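Local coordinates for putative tRNA (Adenine(37)-N6)-methyltransferase (Pseudomonas aeruginosa, PDB 7BTU) that probably transfers a methyl group from S-adenosyl-L-methionine to the N6-threonylcarbamoyladenosine at position 37 of tRNA, at the interface of chains A and B. Residues are numbered along the deposited sequence; one frame, centred on the assembly and turned at random. Chains: chain A/B, Putative tRNA (Adenine(37)-N6)-methyltransferase.

Contact 1: the interface of chains A and B. Residues chain A 59, 138-142; chain B 97, 151, 154-157.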
ATOM      1  N   VAL A  59       5.755  15.825  -2.528  1.00 23.41           N
ATOM      2  CA  VAL A  59       5.268  14.458  -2.725  1.00 23.91           C
ATOM      3  C   VAL A  59       4.056  14.501  -3.659  1.00 24.39           C
ATOM      4  O   VAL A  59       3.054  15.148  -3.341  1.00 22.92           O
ATOM      5  CB  VAL A  59       4.898  13.810  -1.384  1.00 25.05           C
ATOM      6  CG1 VAL A  59       4.202  12.423  -1.587  1.00 22.01           C
ATOM      7  CG2 VAL A  59       6.154  13.713  -0.501  1.00 25.56           C
ATOM      8  N   PRO A 138       3.388   9.038   2.307  1.00 19.21           N
ATOM      9  CA  PRO A 138       3.886   9.431   0.980  1.00 15.11           C
ATOM     10  C   PRO A 138       4.116   8.202   0.111  1.00 22.00           C
ATOM     11  O   PRO A 138       4.546   7.149   0.589  1.00 20.74           O
ATOM     12  CB  PRO A 138       5.225  10.155   1.284  1.00 19.10           C
ATOM     13  CG  PRO A 138       5.674   9.481   2.612  1.00 21.33           C
ATOM     14  CD  PRO A 138       4.381   9.266   3.379  1.00 17.45           C
ATOM     15  N   TYR A 139       3.828   8.342  -1.173  1.00 19.89           N
ATOM     16  CA  TYR A 139       4.208   7.318  -2.135  1.00 17.32           C
ATOM     17  C   TYR A 139       5.710   7.471  -2.402  1.00 19.65           C
ATOM     18  O   TYR A 139       6.195   8.573  -2.714  1.00 22.59           O
ATOM     19  CB  TYR A 139       3.414   7.493  -3.434  1.00 22.69           C
ATOM     20  CG  TYR A 139       3.604   6.359  -4.409  1.00 20.27           C
ATOM     21  CD1 TYR A 139       4.642   6.386  -5.317  1.00 20.13           C
ATOM     22  CD2 TYR A 139       2.736   5.272  -4.416  1.00 19.17           C
ATOM     23  CE1 TYR A 139       4.838   5.315  -6.217  1.00 20.73           C
ATOM     24  CE2 TYR A 139       2.899   4.213  -5.327  1.00 18.90           C
ATOM     25  CZ  TYR A 139       3.961   4.231  -6.197  1.00 18.22           C
ATOM     26  OH  TYR A 139       4.172   3.164  -7.042  1.00 19.65           O
ATOM     27  N   VAL A 140       6.450   6.367  -2.305  1.00 17.94           N
ATOM     28  CA  VAL A 140       7.915   6.409  -2.481  1.00 18.88           C
ATOM     29  C   VAL A 140       8.276   5.471  -3.630  1.00 19.75           C
ATOM     30  O   VAL A 140       8.237   4.242  -3.445  1.00 18.08           O
ATOM     31  CB  VAL A 140       8.638   5.956  -1.202  1.00 21.07           C
ATOM     32  CG1 VAL A 140      10.170   5.977  -1.438  1.00 21.41           C
ATOM     33  CG2 VAL A 140       8.242   6.820   0.015  1.00 20.97           C
ATOM     34  N   PRO A 141       8.647   5.988  -4.805  1.00 20.22           N
ATOM     35  CA  PRO A 141       8.753   5.100  -5.981  1.00 24.17           C
ATOM     36  C   PRO A 141       9.750   3.973  -5.832  1.00 25.37           C
ATOM     37  O   PRO A 141       9.434   2.845  -6.213  1.00 21.38           O
ATOM     38  CB  PRO A 141       9.162   6.060  -7.104  1.00 23.09           C
ATOM     39  CG  PRO A 141       8.546   7.344  -6.722  1.00 24.41           C
ATOM     40  CD  PRO A 141       8.518   7.401  -5.196  1.00 21.11           C
ATOM     41  N   TYR A 142      10.944   4.228  -5.283  1.00 22.81           N
ATOM     42  CA  TYR A 142      11.915   3.142  -5.248  1.00 23.44           C
ATOM     43  C   TYR A 142      11.429   1.997  -4.368  1.00 25.69           C
ATOM     44  O   TYR A 142      11.808   0.853  -4.590  1.00 28.79           O
ATOM     45  CB  TYR A 142      13.308   3.664  -4.819  1.00 23.11           C
ATOM     46  CG  TYR A 142      13.442   3.985  -3.357  1.00 28.27           C
ATOM     47  CD1 TYR A 142      13.430   2.977  -2.397  1.00 26.75           C
ATOM     48  CD2 TYR A 142      13.542   5.300  -2.925  1.00 29.52           C
ATOM     49  CE1 TYR A 142      13.540   3.257  -1.053  1.00 28.88           C
ATOM     50  CE2 TYR A 142      13.661   5.597  -1.595  1.00 34.09           C
ATOM     51  CZ  TYR A 142      13.671   4.573  -0.657  1.00 35.45           C
ATOM     52  OH  TYR A 142      13.808   4.875   0.681  1.00 39.63           O
TER
ATOM     53  N   ARG B  97       7.247   7.615   6.387  1.00 32.42           N
ATOM     54  CA  ARG B  97       6.878   6.256   6.739  1.00 38.99           C
ATOM     55  C   ARG B  97       7.376   5.905   8.139  1.00 37.88           C
ATOM     56  O   ARG B  97       7.676   4.738   8.423  1.00 41.75           O
ATOM     57  CB  ARG B  97       7.437   5.282   5.701  1.00 44.76           C
ATOM     58  CG  ARG B  97       6.910   5.497   4.315  1.00 49.66           C
ATOM     59  CD  ARG B  97       7.730   4.677   3.329  1.00 56.67           C
ATOM     60  NE  ARG B  97       7.135   4.750   2.002  1.00 59.37           N
ATOM     61  CZ  ARG B  97       6.016   4.135   1.631  1.00 54.62           C
ATOM     62  NH1 ARG B  97       5.342   3.345   2.479  1.00 56.25           N
ATOM     63  NH2 ARG B  97       5.574   4.321   0.412  1.00 48.29           N
ATOM     64  N   ASN B 151       8.881  11.967  -5.554  1.00 27.00           N
ATOM     65  CA  ASN B 151       8.983  12.210  -4.115  1.00 27.44           C
ATOM     66  C   ASN B 151      10.351  12.807  -3.845  1.00 30.42           C
ATOM     67  O   ASN B 151      11.336  12.078  -3.885  1.00 27.04           O
ATOM     68  CB  ASN B 151       8.788  10.925  -3.320  1.00 26.93           C
ATOM     69  CG  ASN B 151       8.891  11.142  -1.800  1.00 27.25           C
ATOM     70  OD1 ASN B 151       9.744  11.907  -1.295  1.00 24.59           O
ATOM     71  ND2 ASN B 151       8.051  10.420  -1.060  1.00 24.04           N
ATOM     72  N   ALA B 154      12.121  11.680   0.038  1.00 36.48           N
ATOM     73  CA  ALA B 154      12.679  10.344   0.175  1.00 40.49           C
ATOM     74  C   ALA B 154      13.923  10.251  -0.697  1.00 52.22           C
ATOM     75  O   ALA B 154      13.829  10.042  -1.912  1.00 57.57           O
ATOM     76  CB  ALA B 154      11.662   9.281  -0.213  1.00 34.34           C
ATOM     77  N   ASP B 155      15.088  10.394  -0.091  1.00 57.12           N
ATOM     78  CA  ASP B 155      16.329  10.136  -0.817  1.00 60.77           C
ATOM     79  C   ASP B 155      16.416   8.647  -1.146  1.00 57.07           C
ATOM     80  O   ASP B 155      16.301   7.801  -0.252  1.00 52.22           O
ATOM     81  CB  ASP B 155      17.534  10.589   0.003  1.00 61.75           C
ATOM     82  N   ALA B 156      16.545   8.323  -2.436  1.00 57.94           N
ATOM     83  CA  ALA B 156      16.788   6.940  -2.811  1.00 55.44           C
ATOM     84  C   ALA B 156      18.131   6.520  -2.215  1.00 55.97           C
ATOM     85  O   ALA B 156      19.011   7.356  -1.999  1.00 57.51           O
ATOM     86  CB  ALA B 156      16.776   6.755  -4.326  1.00 55.89           C
ATOM     87  N   PRO B 157      18.280   5.250  -1.870  1.00 52.87           N
ATOM     88  CA  PRO B 157      19.441   4.818  -1.108  1.00 52.15           C
ATOM     89  C   PRO B 157      20.717   4.833  -1.928  1.00 53.24           C
ATOM     90  O   PRO B 157      20.686   4.722  -3.164  1.00 54.10           O
ATOM     91  CB  PRO B 157      19.069   3.394  -0.685  1.00 49.37           C
ATOM     92  CG  PRO B 157      17.573   3.346  -0.831  1.00 47.78           C
ATOM     93  CD  PRO B 157      17.300   4.165  -2.023  1.00 49.13           C
TER
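B:Asn151 meets the backbone of A:Tyr139 through the NH2 end of its carboxamide. Its ND2 donates to the carbonyl A:Tyr139 O at 3.1 Å, and the bond is nearly straight, 170° at the hydrogen. The acceptor lies in the amide plane of B:Asn151, whereas seen from the carbonyl the donor stands 47° above the plane. CG of B:Asn151 is anti to its backbone N (chi1 180°), which carries the amide toward chain A. The other end of the amide is held within chain B: B:Ala154 N donates to B:Asn151 OD1 at 2.7 Å, fixing which way the amide is turned. An antiparallel beta bridge pairs A:Val59 with B:Asn151, whose side chains run side by side.

The ring contact belongs to A:Tyr142. B:Pro157 CD sits over the centre of one face, 3.8 Å from the centroid of the A:Tyr142 ring, as a CH-pi contact. A:Val140 CG1 backs the opposite face near the rim. On the same side as the proline, out toward the rim, B:Ala156 CA lies 3.6 Å from A:Tyr142 CE2, although B:Ala156 is poorly ordered.

Apolar packing joins the two regions: A:Val140 CG1, anti to its backbone N, reaches B:Ala154 CB at 3.8 Å. Its other branch, CG2, faces the guanidinium of B:Arg97. That arginine is poorly ordered, and its N-H points away from the nearby A:Pro138 O, leaving no bond there to count.

The patch hides 318 Å² of protein surface and fastens the segment from A:Pro138 to A:Tyr142 against the partner chain; it probably helps hold a dimer together.

Contact 2: the interface of chains A and B. Residues chain A 14, 47, 134-137; chain B 94, 101-102.
B:Phe94 lies against A:Ile136 of the other subunit, within a contact between two TrmO-family N-terminal domains. From its CB, 4.0 Å from A:Ile136 CB, the phenyl group crosses the isoleucine side chain at about a right angle. CG lies near both CB and CD1 of A:Ile136, and CD1 of that isoleucine stands over one ring face, toward the rim. B:Phe94 CD1 approaches the carbonyl A:Ile136 O, somewhat out of the ring plane, while CE1 has A:Asp135 OD1 at the edge, in plane. At the tip, B:Phe94 CZ meets A:Ile14 CD1 end to end at 3.6 Å.

Beside this ring, B:Arg101 grips the A:Asp135 carboxylate side-on with NE and NH2. B:Arg101 NE donates to A:Asp135 OD2 at 2.8 Å, a salt bridge that uses the syn lone pair. NE and NH2 both donate to A:Asp135 OD1, and NH2 also donates to A:Ile136 O at 2.8 Å. A bend at chi3 (-48°) turns the guanidinium across the carboxylate, with the two planes 39° apart. A:Lys137 NZ also salt-bridges A:Asp135 OD2 from above the carboxylate plane, though at a suspiciously short modelled separation. Water 1 links A:Asp135 OD2 to the carbonyl B:Pro102 O, 2.7 Å from the latter.

B:Pro102 CG packs on A:Phe47 CE1 at 3.5 Å, the two side chains sliding past each other in opposite directions. A:Ile14 CG2 lies over the centre of one A:Phe47 ring face, steadying that ring from within chain A.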
ATOM      1  N   ILE A  14      -8.402   9.578  11.346  1.00 17.82           N
ATOM      2  CA  ILE A  14      -7.825  10.926  11.410  1.00 23.74           C
ATOM      3  C   ILE A  14      -8.607  11.950  10.585  1.00 19.14           C
ATOM      4  O   ILE A  14      -8.315  13.158  10.668  1.00 20.77           O
ATOM      5  CB  ILE A  14      -6.367  10.893  10.923  1.00 20.02           C
ATOM      6  CG1 ILE A  14      -6.357  10.500   9.446  1.00 18.47           C
ATOM      7  CG2 ILE A  14      -5.524   9.904  11.756  1.00 17.91           C
ATOM      8  CD1 ILE A  14      -4.912  10.641   8.789  1.00 21.76           C
ATOM      9  N   PHE A  47      -4.959  16.130  14.122  1.00 24.34           N
ATOM     10  CA  PHE A  47      -4.305  15.774  12.855  1.00 26.48           C
ATOM     11  C   PHE A  47      -4.522  16.846  11.806  1.00 28.58           C
ATOM     12  O   PHE A  47      -3.949  16.758  10.711  1.00 27.02           O
ATOM     13  CB  PHE A  47      -4.831  14.420  12.328  1.00 24.24           C
ATOM     14  CG  PHE A  47      -4.863  13.349  13.388  1.00 25.08           C
ATOM     15  CD1 PHE A  47      -3.682  12.857  13.916  1.00 21.30           C
ATOM     16  CD2 PHE A  47      -6.081  12.910  13.926  1.00 28.52           C
ATOM     17  CE1 PHE A  47      -3.679  11.904  14.942  1.00 27.10           C
ATOM     18  CE2 PHE A  47      -6.092  11.943  14.933  1.00 27.84           C
ATOM     19  CZ  PHE A  47      -4.887  11.453  15.451  1.00 27.42           C
ATOM     20  N   LEU A 134      -7.638   6.443   8.077  1.00 14.96           N
ATOM     21  CA  LEU A 134      -6.821   6.095   9.229  1.00 16.57           C
ATOM     22  C   LEU A 134      -5.401   6.626   9.144  1.00 16.86           C
ATOM     23  O   LEU A 134      -4.769   6.843  10.184  1.00 18.58           O
ATOM     24  CB  LEU A 134      -6.729   4.566   9.367  1.00 16.32           C
ATOM     25  CG  LEU A 134      -8.086   3.872   9.446  1.00 17.79           C
ATOM     26  CD1 LEU A 134      -7.827   2.403   9.636  1.00 18.94           C
ATOM     27  CD2 LEU A 134      -8.820   4.420  10.670  1.00 15.95           C
ATOM     28  N   ASP A 135      -4.879   6.808   7.933  1.00 16.97           N
ATOM     29  CA  ASP A 135      -3.461   7.142   7.807  1.00 16.99           C
ATOM     30  C   ASP A 135      -3.244   7.693   6.408  1.00 19.09           C
ATOM     31  O   ASP A 135      -4.011   7.413   5.463  1.00 16.27           O
ATOM     32  CB  ASP A 135      -2.570   5.904   8.052  1.00 17.49           C
ATOM     33  CG  ASP A 135      -1.105   6.248   8.429  1.00 22.04           C
ATOM     34  OD1 ASP A 135      -0.726   7.449   8.545  1.00 19.57           O
ATOM     35  OD2 ASP A 135      -0.306   5.279   8.586  1.00 18.34           O
ATOM     36  N   ILE A 136      -2.190   8.483   6.311  1.00 14.12           N
ATOM     37  CA  ILE A 136      -1.651   9.055   5.087  1.00 17.11           C
ATOM     38  C   ILE A 136      -0.165   8.695   5.071  1.00 18.62           C
ATOM     39  O   ILE A 136       0.523   8.915   6.071  1.00 16.19           O
ATOM     40  CB  ILE A 136      -1.784  10.599   5.077  1.00 17.92           C
ATOM     41  CG1 ILE A 136      -3.253  11.074   5.183  1.00 17.41           C
ATOM     42  CG2 ILE A 136      -1.077  11.204   3.811  1.00 19.99           C
ATOM     43  CD1 ILE A 136      -3.343  12.469   5.808  1.00 16.24           C
ATOM     44  N   LYS A 137       0.331   8.177   3.948  1.00 17.26           N
ATOM     45  CA  LYS A 137       1.758   7.899   3.771  1.00 17.19           C
ATOM     46  C   LYS A 137       2.190   8.442   2.419  1.00 19.24           C
ATOM     47  O   LYS A 137       1.455   8.273   1.448  1.00 21.27           O
ATOM     48  CB  LYS A 137       2.049   6.386   3.819  1.00 18.85           C
ATOM     49  CG  LYS A 137       1.699   5.707   5.161  1.00 23.57           C
ATOM     50  CD  LYS A 137       1.846   4.145   5.053  1.00 29.92           C
ATOM     51  CE  LYS A 137       1.905   3.488   6.440  1.00 32.18           C
ATOM     52  NZ  LYS A 137       0.672   3.620   7.128  1.00 30.86           N
TER
ATOM     53  N   PHE B  94       2.881  12.554   8.377  1.00 22.46           N
ATOM     54  CA  PHE B  94       2.195  12.095   7.171  1.00 20.60           C
ATOM     55  C   PHE B  94       3.042  12.274   5.919  1.00 20.91           C
ATOM     56  O   PHE B  94       2.628  11.821   4.844  1.00 20.93           O
ATOM     57  CB  PHE B  94       0.858  12.834   7.024  1.00 21.33           C
ATOM     58  CG  PHE B  94      -0.098  12.527   8.136  1.00 26.46           C
ATOM     59  CD1 PHE B  94      -0.317  11.218   8.527  1.00 21.67           C
ATOM     60  CD2 PHE B  94      -0.781  13.542   8.796  1.00 22.99           C
ATOM     61  CE1 PHE B  94      -1.267  10.922   9.573  1.00 22.39           C
ATOM     62  CE2 PHE B  94      -1.694  13.248   9.808  1.00 25.00           C
ATOM     63  CZ  PHE B  94      -1.921  11.958  10.217  1.00 23.17           C
ATOM     64  N   ARG B 101       3.153   6.357  14.484  1.00 26.13           N
ATOM     65  CA  ARG B 101       2.217   7.177  13.719  1.00 27.82           C
ATOM     66  C   ARG B 101       0.780   6.909  14.176  1.00 27.47           C
ATOM     67  O   ARG B 101       0.516   5.908  14.856  1.00 24.14           O
ATOM     68  CB  ARG B 101       2.381   6.919  12.217  1.00 25.40           C
ATOM     69  CG  ARG B 101       2.079   5.529  11.822  1.00 24.09           C
ATOM     70  CD  ARG B 101       2.527   5.274  10.364  1.00 24.11           C
ATOM     71  NE  ARG B 101       2.106   6.312   9.419  1.00 24.21           N
ATOM     72  CZ  ARG B 101       2.904   7.255   8.903  1.00 24.66           C
ATOM     73  NH1 ARG B 101       4.192   7.356   9.262  1.00 21.19           N
ATOM     74  NH2 ARG B 101       2.389   8.141   8.075  1.00 27.00           N
ATOM     75  N   PRO B 102      -0.149   7.832  13.895  1.00 26.66           N
ATOM     76  CA  PRO B 102      -1.552   7.626  14.288  1.00 24.63           C
ATOM     77  C   PRO B 102      -2.051   6.272  13.811  1.00 23.70           C
ATOM     78  O   PRO B 102      -1.812   5.867  12.672  1.00 21.01           O
ATOM     79  CB  PRO B 102      -2.293   8.770  13.582  1.00 25.18           C
ATOM     80  CG  PRO B 102      -1.278   9.843  13.416  1.00 30.95           C
ATOM     81  CD  PRO B 102       0.061   9.149  13.254  1.00 29.00           C
TER
HETATM   82  O   HOH W   1      -1.526   3.815  10.875  1.00 19.13           O

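The C-alpha centres of contact 1 and contact 2 are about 17 Å apart. Strand 132-138 of chain A ties them together: its last residue, A:Pro138, belongs to contact 1, while A:Leu134 to A:Lys137 belong to contact 2. In chain B, B:Arg97 of contact 1 falls in sequence between B:Phe94 and B:Arg101 of contact 2, so one short stretch serves both. Contact 2 carries the charged pairing, contact 1 a carboxamide-to-carbonyl hydrogen bond and ring packing. Two-fold symmetry repeats each contact with the chains exchanged, which would suit a symmetric dimer, although the structure alone does not prove one in solution.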